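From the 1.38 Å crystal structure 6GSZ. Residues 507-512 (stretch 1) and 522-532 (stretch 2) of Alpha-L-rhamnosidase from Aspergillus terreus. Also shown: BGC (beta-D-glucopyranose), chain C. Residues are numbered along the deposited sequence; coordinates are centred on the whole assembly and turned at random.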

ATOM      1  N   TYR A 507       2.631  19.504  15.734  1.00 13.59           N
ATOM      2  CA  TYR A 507       3.716  19.270  14.757  1.00 13.02           C
ATOM      3  C   TYR A 507       4.360  17.902  14.936  1.00 12.04           C
ATOM      4  O   TYR A 507       5.277  17.543  14.199  1.00 12.95           O
ATOM      5  CB  TYR A 507       4.747  20.385  14.744  1.00 14.31           C
ATOM      6  CG  TYR A 507       4.131  21.728  14.487  1.00 16.99           C
ATOM      7  CD1 TYR A 507       3.619  22.052  13.230  1.00 16.99           C
ATOM      8  CD2 TYR A 507       4.022  22.668  15.499  1.00 18.63           C
ATOM      9  CE1 TYR A 507       3.046  23.286  12.982  1.00 19.04           C
ATOM     10  CE2 TYR A 507       3.455  23.911  15.252  1.00 20.43           C
ATOM     11  CZ  TYR A 507       2.964  24.217  13.997  1.00 21.07           C
ATOM     12  OH  TYR A 507       2.416  25.453  13.766  1.00 25.55           O
ATOM     13  N   SER A 508       3.862  17.103  15.875  1.00 13.90           N
ATOM     14  CA  SER A 508       4.221  15.721  16.043  1.00 13.95           C
ATOM     15  C   SER A 508       3.288  14.849  15.191  1.00 13.88           C
ATOM     16  O   SER A 508       2.156  15.178  14.922  1.00 17.24           O
ATOM     17  CB  SER A 508       4.119  15.353  17.526  1.00 16.91           C
ATOM     18  OG  SER A 508       4.612  14.054  17.724  1.00 20.68           O
ATOM     19  N   LEU A 509       3.761  13.688  14.777  1.00 14.66           N
ATOM     20  CA  LEU A 509       2.972  12.750  14.000  1.00 13.16           C
ATOM     21  C   LEU A 509       2.319  11.741  14.938  1.00 13.71           C
ATOM     22  O   LEU A 509       2.987  11.094  15.737  1.00 13.90           O
ATOM     23  CB  LEU A 509       3.877  12.051  12.985  1.00 14.31           C
ATOM     24  CG  LEU A 509       3.174  11.206  11.947  1.00 13.85           C
ATOM     25  CD1 LEU A 509       2.336  12.073  11.005  1.00 15.06           C
ATOM     26  CD2 LEU A 509       4.199  10.371  11.186  1.00 14.01           C
ATOM     27  N   PRO A 510       0.982  11.575  14.888  1.00 12.26           N
ATOM     28  CA  PRO A 510       0.345  10.481  15.621  1.00 11.74           C
ATOM     29  C   PRO A 510       0.947   9.140  15.214  1.00 11.62           C
ATOM     30  O   PRO A 510       1.473   8.994  14.126  1.00 11.66           O
ATOM     31  CB  PRO A 510      -1.121  10.579  15.254  1.00 11.83           C
ATOM     32  CG  PRO A 510      -1.295  12.015  14.881  1.00 12.37           C
ATOM     33  CD  PRO A 510      -0.005  12.400  14.174  1.00 12.82           C
ATOM     34  N   TYR A 511       0.870   8.162  16.095  1.00 10.72           N
ATOM     35  CA  TYR A 511       1.439   6.847  15.825  1.00 10.15           C
ATOM     36  C   TYR A 511       0.825   6.160  14.614  1.00 10.33           C
ATOM     37  O   TYR A 511       1.502   5.446  13.889  1.00 10.91           O
ATOM     38  CB  TYR A 511       1.387   5.943  17.059  1.00 10.73           C
ATOM     39  CG  TYR A 511       2.121   6.498  18.256  1.00 11.12           C
ATOM     40  CD1 TYR A 511       3.161   7.417  18.147  1.00 11.68           C
ATOM     41  CD2 TYR A 511       1.821   5.997  19.514  1.00 13.34           C
ATOM     42  CE1 TYR A 511       3.760   7.930  19.286  1.00 13.33           C
ATOM     43  CE2 TYR A 511       2.437   6.478  20.648  1.00 15.57           C
ATOM     44  CZ  TYR A 511       3.414   7.445  20.539  1.00 13.45           C
ATOM     45  OH  TYR A 511       4.015   7.944  21.662  1.00 15.04           O
ATOM     46  N   VAL A 512      -0.497   6.304  14.467  1.00 10.33           N
ATOM     47  CA  VAL A 512      -1.199   5.731  13.329  1.00 10.48           C
ATOM     48  C   VAL A 512      -1.952   6.810  12.564  1.00  9.63           C
ATOM     49  O   VAL A 512      -2.382   7.801  13.143  1.00 10.63           O
ATOM     50  CB  VAL A 512      -2.169   4.598  13.714  1.00 10.41           C
ATOM     51  CG1 VAL A 512      -1.456   3.560  14.563  1.00 11.32           C
ATOM     52  CG2 VAL A 512      -3.434   5.064  14.436  1.00 11.89           C
ATOM     53  N   THR A 522       2.975  10.955  22.692  1.00 14.88           N
ATOM     54  CA  THR A 522       4.158  11.803  22.665  1.00 14.94           C
ATOM     55  C   THR A 522       5.037  11.473  21.462  1.00 13.33           C
ATOM     56  O   THR A 522       4.972  10.373  20.919  1.00 15.02           O
ATOM     57  CB  THR A 522       4.910  11.710  24.002  1.00 15.20           C
ATOM     58  OG1 THR A 522       5.272  10.364  24.284  1.00 16.32           O
ATOM     59  CG2 THR A 522       4.062  12.274  25.125  1.00 16.74           C
ATOM     60  N   PRO A 523       5.862  12.433  20.983  1.00 14.41           N
ATOM     61  CA  PRO A 523       6.635  12.220  19.748  1.00 13.41           C
ATOM     62  C   PRO A 523       7.658  11.081  19.882  1.00 10.75           C
ATOM     63  O   PRO A 523       8.361  10.982  20.891  1.00 12.43           O
ATOM     64  CB  PRO A 523       7.364  13.556  19.573  1.00 14.82           C
ATOM     65  CG  PRO A 523       6.543  14.558  20.374  1.00 17.32           C
ATOM     66  CD  PRO A 523       6.028  13.780  21.545  1.00 16.12           C
ATOM     67  N   THR A 524       7.769  10.247  18.832  1.00 10.88           N
ATOM     68  CA  THR A 524       8.712   9.110  18.845  1.00 12.09           C
ATOM     69  C   THR A 524       9.576   9.120  17.574  1.00 12.58           C
ATOM     70  O   THR A 524       9.140   9.498  16.487  1.00 11.45           O
ATOM     71  CB  THR A 524       7.990   7.764  18.962  1.00 11.89           C
ATOM     72  OG1 THR A 524       7.086   7.542  17.865  1.00 12.43           O
ATOM     73  CG2 THR A 524       7.261   7.679  20.279  1.00 12.18           C
ATOM     74  N   SER A 525      10.786   8.590  17.740  1.00 10.93           N
ATOM     75  CA  SER A 525      11.690   8.341  16.614  1.00 11.00           C
ATOM     76  C   SER A 525      11.159   7.160  15.803  1.00 10.65           C
ATOM     77  O   SER A 525      10.390   6.347  16.335  1.00 11.06           O
ATOM     78  CB  SER A 525      13.074   8.031  17.105  1.00 12.25           C
ATOM     79  OG  SER A 525      13.111   6.769  17.732  1.00 12.99           O
ATOM     80  N   ILE A 526      11.504   7.124  14.517  1.00 10.92           N
ATOM     81  CA  ILE A 526      11.205   6.057  13.529  1.00 10.94           C
ATOM     82  C   ILE A 526       9.741   6.156  13.072  1.00 10.56           C
ATOM     83  O   ILE A 526       9.494   6.280  11.900  1.00 12.13           O
ATOM     84  CB  ILE A 526      11.583   4.641  14.005  1.00 11.23           C
ATOM     85  CG1 ILE A 526      13.017   4.597  14.563  1.00 11.97           C
ATOM     86  CG2 ILE A 526      11.386   3.649  12.862  1.00 13.22           C
ATOM     87  CD1 ILE A 526      13.349   3.305  15.236  1.00 14.84           C
ATOM     88  N   TRP A 527       8.821   6.016  14.030  1.00 10.51           N
ATOM     89  CA  TRP A 527       7.378   6.217  13.835  1.00 10.71           C
ATOM     90  C   TRP A 527       7.146   7.679  13.446  1.00 10.17           C
ATOM     91  O   TRP A 527       6.732   7.920  12.316  1.00 10.24           O
ATOM     92  CB  TRP A 527       6.653   5.788  15.121  1.00 10.96           C
ATOM     93  CG  TRP A 527       6.424   4.306  15.178  1.00 11.09           C
ATOM     94  CD1 TRP A 527       5.234   3.663  14.997  1.00 12.68           C
ATOM     95  CD2 TRP A 527       7.386   3.255  15.417  1.00 11.96           C
ATOM     96  NE1 TRP A 527       5.399   2.313  15.080  1.00 13.74           N
ATOM     97  CE2 TRP A 527       6.715   2.027  15.316  1.00 12.69           C
ATOM     98  CE3 TRP A 527       8.762   3.222  15.684  1.00 13.13           C
ATOM     99  CZ2 TRP A 527       7.343   0.794  15.488  1.00 13.89           C
ATOM    100  CZ3 TRP A 527       9.389   2.000  15.837  1.00 14.35           C
ATOM    101  CH2 TRP A 527       8.694   0.798  15.749  1.00 13.79           C
ATOM    102  N   GLY A 528       7.539   8.644  14.275  1.00 10.27           N
ATOM    103  CA  GLY A 528       7.330  10.010  13.897  1.00 11.17           C
ATOM    104  C   GLY A 528       8.153  10.409  12.674  1.00  9.73           C
ATOM    105  O   GLY A 528       7.735  11.244  11.868  1.00 10.77           O
ATOM    106  N   ASP A 529       9.350   9.812  12.572  1.00 10.02           N
ATOM    107  CA  ASP A 529      10.252  10.084  11.459  1.00  9.71           C
ATOM    108  C   ASP A 529       9.663   9.652  10.113  1.00  9.99           C
ATOM    109  O   ASP A 529      10.223  10.026   9.082  1.00 10.37           O
ATOM    110  CB  ASP A 529      11.624   9.464  11.670  1.00 10.24           C
ATOM    111  CG  ASP A 529      12.403  10.154  12.789  1.00 10.78           C
ATOM    112  OD1 ASP A 529      12.593  11.407  12.678  1.00 11.78           O
ATOM    113  OD2 ASP A 529      12.826   9.414  13.708  1.00 11.65           O
ATOM    114  N   ALA A 530       8.560   8.877  10.088  1.00  9.81           N
ATOM    115  CA  ALA A 530       7.937   8.538   8.819  1.00  8.76           C
ATOM    116  C   ALA A 530       7.583   9.758   7.968  1.00  9.10           C
ATOM    117  O   ALA A 530       7.557   9.647   6.714  1.00 10.17           O
ATOM    118  CB  ALA A 530       6.704   7.704   9.033  1.00 10.60           C
ATOM    119  N   ILE A 531       7.270  10.881   8.635  1.00  9.48           N
ATOM    120  CA  ILE A 531       6.848  12.087   7.908  1.00  9.65           C
ATOM    121  C   ILE A 531       8.008  12.701   7.087  1.00  9.93           C
ATOM    122  O   ILE A 531       7.752  13.556   6.224  1.00 10.07           O
ATOM    123  CB  ILE A 531       6.200  13.099   8.879  1.00 11.09           C
ATOM    124  CG1 ILE A 531       5.332  14.150   8.190  1.00 14.24           C
ATOM    125  CG2 ILE A 531       7.235  13.721   9.811  1.00 12.42           C
ATOM    126  CD1 ILE A 531       4.142  13.589   7.533  1.00 14.49           C
ATOM    127  N   VAL A 532       9.240  12.271   7.392  1.00  9.42           N
ATOM    128  CA  VAL A 532      10.446  12.622   6.602  1.00  9.33           C
ATOM    129  C   VAL A 532      10.791  11.465   5.665  1.00 10.21           C
ATOM    130  O   VAL A 532      11.056  11.659   4.485  1.00 10.87           O
ATOM    131  CB  VAL A 532      11.649  12.955   7.516  1.00 10.04           C
ATOM    132  CG1 VAL A 532      12.860  13.402   6.683  1.00 10.49           C
ATOM    133  CG2 VAL A 532      11.319  14.036   8.531  1.00 11.95           C
TER
HETATM  134  C2  BGC C 968       2.899  -2.251  14.734  0.70 21.40           C
HETATM  135  C3  BGC C 968       3.989  -1.530  15.476  0.70 25.42           C
HETATM  136  C4  BGC C 968       3.629  -0.911  16.808  0.70 26.12           C
HETATM  137  C5  BGC C 968       2.947  -1.967  17.532  0.70 22.33           C
HETATM  138  C6  BGC C 968       2.629  -1.369  18.889  0.70 25.89           C
HETATM  139  C1  BGC C 968       2.171  -3.192  15.679  0.70 26.18           C
HETATM  140  O1  BGC C 968       1.244  -3.951  14.929  0.70 14.80           O
HETATM  141  O2  BGC C 968       3.449  -3.219  13.872  0.70 29.23           O
HETATM  142  O3  BGC C 968       4.305  -0.462  14.756  0.70 14.73           O
HETATM  143  O4  BGC C 968       4.707  -0.345  17.589  0.70 25.27           O
HETATM  144  O5  BGC C 968       1.763  -2.525  16.874  0.70 37.28           O
HETATM  145  O6  BGC C 968       1.824  -2.307  19.610  0.70 26.27           O
HETATM  146  O   HOH W   1       3.185  11.539  18.389  1.00 28.58           O
HETATM  147  O   HOH W   2       5.557   9.810  16.906  1.00 13.59           O
HETATM  148  O   HOH W   3       2.774   7.929  24.296  1.00 38.76           O

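The two stretches bury 424 Å² between them, and the largest shares come from two residues of the first, Y511 and L509. Residues 507-512 form no regular strand or helix, whereas residues 522-532 pass from a loop through a type I turn, W527 to A530, into a helix. The segments approach most closely where the CA atoms of L509 and G528 lie 5.1 Å apart; S508 and P523 are 5.6 Å apart by the same measure.

L509 points toward the turn and packs against its backbone as much as against its side chains. Its CD2 lies in van der Waals contact 3.7 Å from both W527 O and G528 O, and makes apolar contacts with A530 CB at 4.2 Å and I531 CB at 4.1 Å. Both carbonyls already accept hydrogen bonds within their own stretch: A530 N donates to W527 O (3.0 Å) and I531 N to G528 O (3.3 Å). G528 itself is held by a bond from its N to T524 O at 2.9 Å. A CB on this residue would lie only 2.5 Å from T524 O, so the absence of a side chain lets the backbone fold this tightly.

Y511 reaches the second stretch with the far end of its side chain. The CA-to-CB bond runs sideways, but the phenol extends far enough for OH to donate a 2.7 Å hydrogen bond to T522 O. The acceptor sits at the edge of the ring, near its plane, as suits a phenolic donor. Beside this polar contact, T524 CG2 approaches Y511 OH to 3.5 Å. Water 3 donates to Y511 OH at 2.9 Å and, weakly, to T522 OG1 at 3.5 Å, so the hydroxyl both gives and receives.

Between these two anchors, water links the backbones. Water 2 accepts from T524 N (3.0 Å) and donates to L509 O (3.1 Å), bridging main-chain groups too far apart to bond directly. Water 1 lies 2.7 Å from L509 O and is hydrogen-bonded to S508 OG at 3.0 Å. The same S508 OG lies 3.3 Å from P523 CG, where the proline ring packs against the first stretch.

The CA-to-CB bond of W527 also points toward the first stretch, and its CD1 lies 4.3 Å from Y511 O, at the ring edge. Along that edge, W527 NE1 donates a 3.0 Å hydrogen bond to O3 of the glucopyranose, so the indole meets both the protein segment and the sugar.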